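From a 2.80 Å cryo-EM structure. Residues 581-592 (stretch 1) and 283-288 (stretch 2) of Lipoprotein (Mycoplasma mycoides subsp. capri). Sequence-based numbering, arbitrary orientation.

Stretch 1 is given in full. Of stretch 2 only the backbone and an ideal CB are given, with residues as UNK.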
# COMPACT_ATOMS: atom_id res chain seq x y z
N LYS B 581 -23.06 -11.40 13.66
CA LYS B 581 -22.23 -10.35 13.05
C LYS B 581 -20.73 -10.60 13.24
O LYS B 581 -19.97 -10.32 12.33
CB LYS B 581 -22.64 -8.97 13.57
CG LYS B 581 -24.02 -8.50 13.09
CD LYS B 581 -24.13 -8.17 11.60
CE LYS B 581 -23.35 -6.92 11.19
NZ LYS B 581 -23.60 -6.56 9.79
N ILE B 582 -20.28 -11.19 14.34
CA ILE B 582 -18.89 -11.65 14.54
C ILE B 582 -18.52 -12.75 13.55
O ILE B 582 -17.53 -12.66 12.82
CB ILE B 582 -18.69 -12.11 16.01
CG1 ILE B 582 -18.67 -10.91 16.96
CG2 ILE B 582 -17.37 -12.88 16.18
CD1 ILE B 582 -18.90 -11.24 18.43
N THR B 583 -19.32 -13.82 13.49
CA THR B 583 -19.04 -15.05 12.75
C THR B 583 -19.49 -15.02 11.28
O THR B 583 -19.61 -16.08 10.68
CB THR B 583 -19.59 -16.30 13.45
OG1 THR B 583 -21.00 -16.30 13.50
CG2 THR B 583 -19.02 -16.42 14.86
N ASN B 584 -19.78 -13.84 10.71
CA ASN B 584 -20.33 -13.66 9.36
C ASN B 584 -21.50 -14.61 9.05
O ASN B 584 -21.68 -15.09 7.93
CB ASN B 584 -19.20 -13.74 8.33
CG ASN B 584 -18.44 -12.45 8.08
OD1 ASN B 584 -19.00 -11.39 7.95
ND2 ASN B 584 -17.15 -12.52 7.89
N ASN B 585 -22.28 -14.91 10.08
CA ASN B 585 -23.44 -15.79 10.09
C ASN B 585 -23.19 -17.22 9.56
O ASN B 585 -24.04 -17.78 8.87
CB ASN B 585 -24.63 -15.06 9.46
CG ASN B 585 -25.96 -15.59 9.95
OD1 ASN B 585 -26.08 -16.44 10.81
ND2 ASN B 585 -27.03 -15.07 9.43
N TYR B 586 -22.05 -17.83 9.89
CA TYR B 586 -21.71 -19.22 9.50
C TYR B 586 -22.76 -20.28 9.90
O TYR B 586 -22.91 -21.30 9.23
CB TYR B 586 -20.35 -19.57 10.11
CG TYR B 586 -19.83 -20.95 9.74
CD1 TYR B 586 -19.45 -21.23 8.41
CD2 TYR B 586 -19.61 -21.93 10.72
CE1 TYR B 586 -18.87 -22.47 8.08
CE2 TYR B 586 -19.05 -23.18 10.39
CZ TYR B 586 -18.68 -23.44 9.06
OH TYR B 586 -18.10 -24.61 8.69
N SER B 587 -23.54 -20.04 10.94
CA SER B 587 -24.69 -20.87 11.32
C SER B 587 -25.73 -20.98 10.21
O SER B 587 -26.14 -22.08 9.84
CB SER B 587 -25.35 -20.32 12.57
OG SER B 587 -26.43 -21.12 12.99
N GLU B 588 -26.18 -19.86 9.65
CA GLU B 588 -27.28 -19.81 8.68
C GLU B 588 -26.84 -19.80 7.22
O GLU B 588 -27.64 -20.09 6.34
CB GLU B 588 -28.19 -18.61 8.99
CG GLU B 588 -28.82 -18.63 10.38
CD GLU B 588 -29.43 -19.99 10.72
OE1 GLU B 588 -30.31 -20.46 9.98
OE2 GLU B 588 -29.02 -20.60 11.73
N SER B 589 -25.53 -19.79 6.94
CA SER B 589 -24.96 -20.22 5.66
C SER B 589 -25.13 -21.71 5.28
O SER B 589 -25.03 -22.61 6.13
CB SER B 589 -23.48 -19.87 5.64
OG SER B 589 -22.95 -20.24 4.39
N ASP B 590 -25.28 -22.02 3.98
CA ASP B 590 -25.17 -23.38 3.45
C ASP B 590 -23.74 -23.81 3.04
O ASP B 590 -23.45 -25.01 3.10
CB ASP B 590 -26.18 -23.59 2.29
CG ASP B 590 -27.61 -23.90 2.74
OD1 ASP B 590 -28.44 -24.31 1.89
OD2 ASP B 590 -27.94 -23.77 3.93
N LYS B 591 -22.86 -22.90 2.63
CA LYS B 591 -21.46 -23.19 2.23
C LYS B 591 -20.54 -23.42 3.45
O LYS B 591 -19.49 -22.79 3.58
CB LYS B 591 -20.90 -22.13 1.27
CG LYS B 591 -21.53 -22.10 -0.13
CD LYS B 591 -20.60 -21.38 -1.12
CE LYS B 591 -21.10 -21.35 -2.56
NZ LYS B 591 -20.15 -20.66 -3.47
N LYS B 592 -20.94 -24.31 4.35
CA LYS B 592 -20.10 -24.82 5.46
C LYS B 592 -18.94 -25.67 4.95
O LYS B 592 -19.04 -26.24 3.86
CB LYS B 592 -20.93 -25.57 6.49
CG LYS B 592 -21.91 -24.65 7.23
CD LYS B 592 -22.54 -25.36 8.42
CE LYS B 592 -23.43 -24.42 9.21
NZ LYS B 592 -24.64 -24.03 8.48
N UNK B 283 -13.57 -14.44 3.06
CA UNK B 283 -14.64 -13.64 3.59
C UNK B 283 -15.64 -14.64 4.13
O UNK B 283 -15.80 -15.72 3.57
CB UNK B 283 -15.25 -12.70 2.54
N UNK B 284 -16.31 -14.31 5.22
CA UNK B 284 -17.15 -15.24 5.96
C UNK B 284 -16.47 -16.45 6.62
O UNK B 284 -16.89 -16.79 7.72
CB UNK B 284 -18.22 -15.76 5.00
N UNK B 285 -15.47 -17.10 6.03
CA UNK B 285 -15.00 -18.41 6.50
C UNK B 285 -13.60 -18.37 7.06
O UNK B 285 -13.40 -18.73 8.22
CB UNK B 285 -15.05 -19.43 5.36
N UNK B 286 -12.61 -17.90 6.30
CA UNK B 286 -11.25 -17.68 6.81
C UNK B 286 -11.19 -16.37 7.55
O UNK B 286 -10.38 -15.49 7.26
CB UNK B 286 -10.22 -17.69 5.68
N UNK B 287 -12.18 -16.20 8.41
CA UNK B 287 -12.63 -14.90 8.82
C UNK B 287 -11.49 -14.16 9.51
O UNK B 287 -11.13 -13.09 9.01
CB UNK B 287 -13.85 -15.02 9.74
N UNK B 288 -10.85 -14.68 10.58
CA UNK B 288 -10.11 -13.81 11.44
C UNK B 288 -8.61 -13.82 11.18
O UNK B 288 -7.92 -14.83 11.27
CB UNK B 288 -10.39 -14.19 12.90

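Position 283 has extended backbone angles, phi/psi -128/145. Its CA-to-CB bond points sideways to stretch 1, and nothing of that stretch lies within 5.5 Å of the ideal CB. The visible atoms hardly restrict the choice. The residue is Leu-283. Both chi angles are t; the end of the side chain comes nearer stretch 1, but its CG stays 5.3 Å from ND2 of Asn-584, too far for a contact.

Position 284 has phi/psi 64/-39. Glycine takes such angles most easily; a residue with a CB pays some strain. The CA-to-CB bond points sideways. The ideal CB is 4.0 Å from CB of Asn-584, and CA of 284 is 4.9 Å from CA of Asn-584, the nearest pair of CA atoms across the stretches. A small side chain would suit this close packing. The residue is Ala-284. Its CB packs 3.8 Å from CB of Asn-584. Its N lies 3.3 Å from Asn-584 ND2, but both are donors, so no hydrogen bond forms; Asn-584 ND2 is satisfied elsewhere in the structure.

Position 285 starts from a CB with nothing of stretch 1 within 5.5 Å, and its CA-to-CB bond points sideways. A short side chain would therefore leave the loop 584-591 largely untouched. Farther out, that loop offers the ring of Tyr-586, the hydroxyl of Ser-589 and the carbonyl O of Lys-591. A long side chain carrying a donor near its end would suit: arginine, lysine or perhaps glutamine. The residue is Arg-285, and it has the largest covered area in either stretch, 106 Å². With chi1 and chi2 both m and chi3 t, the chain reaches over to the loop. Its CD packs 3.4 Å from CD1 of Tyr-586. Its NE donates a hydrogen bond to O of Lys-591, at 3.1 Å and a nearly straight 168°. This is the one hydrogen bond between the stretches. The Ser-589 hydroxyl lies over one face of the guanidinium, with OG 2.8 Å from Arg-285 NH2. The angle is poor, so this is a close contact and not a hydrogen bond.

Position 286 is out of reach of stretch 1, which gives no basis for choosing a side chain. The residue is Thr-286. Its OG1 bonds to a residue just outside the stretches.

Position 287 points its CA-to-CB bond toward stretch 1. The ideal CB is 4.5 Å from ND2 of Asn-584 and 5.3 Å from O of Ile-582. There is room for a medium-sized side chain against the backbone of 582-583. Leucine, isoleucine or methionine would fit, and a polar group could also address the carbonyl. The residue is Leu-287, with both chi angles p. Its CD2 packs 3.9 Å from CA of Thr-583, and its CD1 lies 4.0 Å from O of Ile-582.

Position 288 is again out of reach. Its phi of -100° does not single out one residue type. The residue is Pro-288, with a C-gamma endo ring.

Stretch 2 (283-288) LARTLP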
# COMPACT_ATOMS: atom_id res chain seq x y z
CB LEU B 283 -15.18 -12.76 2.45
CG LEU B 283 -16.55 -12.09 2.63
CD1 LEU B 283 -16.74 -11.09 1.49
CD2 LEU B 283 -17.70 -13.09 2.58
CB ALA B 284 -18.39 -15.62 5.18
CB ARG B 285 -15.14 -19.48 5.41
CG ARG B 285 -16.54 -19.59 4.79
CD ARG B 285 -17.64 -20.06 5.72
NE ARG B 285 -18.91 -20.07 4.99
CZ ARG B 285 -19.84 -19.14 5.02
NH1 ARG B 285 -20.10 -18.42 6.07
NH2 ARG B 285 -20.55 -18.88 3.96
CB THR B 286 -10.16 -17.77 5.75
OG1 THR B 286 -10.42 -18.93 5.01
CG2 THR B 286 -8.79 -17.92 6.41
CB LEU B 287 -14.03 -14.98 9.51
CG LEU B 287 -14.24 -15.57 10.92
CD1 LEU B 287 -14.07 -14.53 12.01
CD2 LEU B 287 -15.67 -16.07 11.06
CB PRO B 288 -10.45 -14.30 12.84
CG PRO B 288 -10.86 -15.75 12.69
CD PRO B 288 -10.85 -15.99 11.18
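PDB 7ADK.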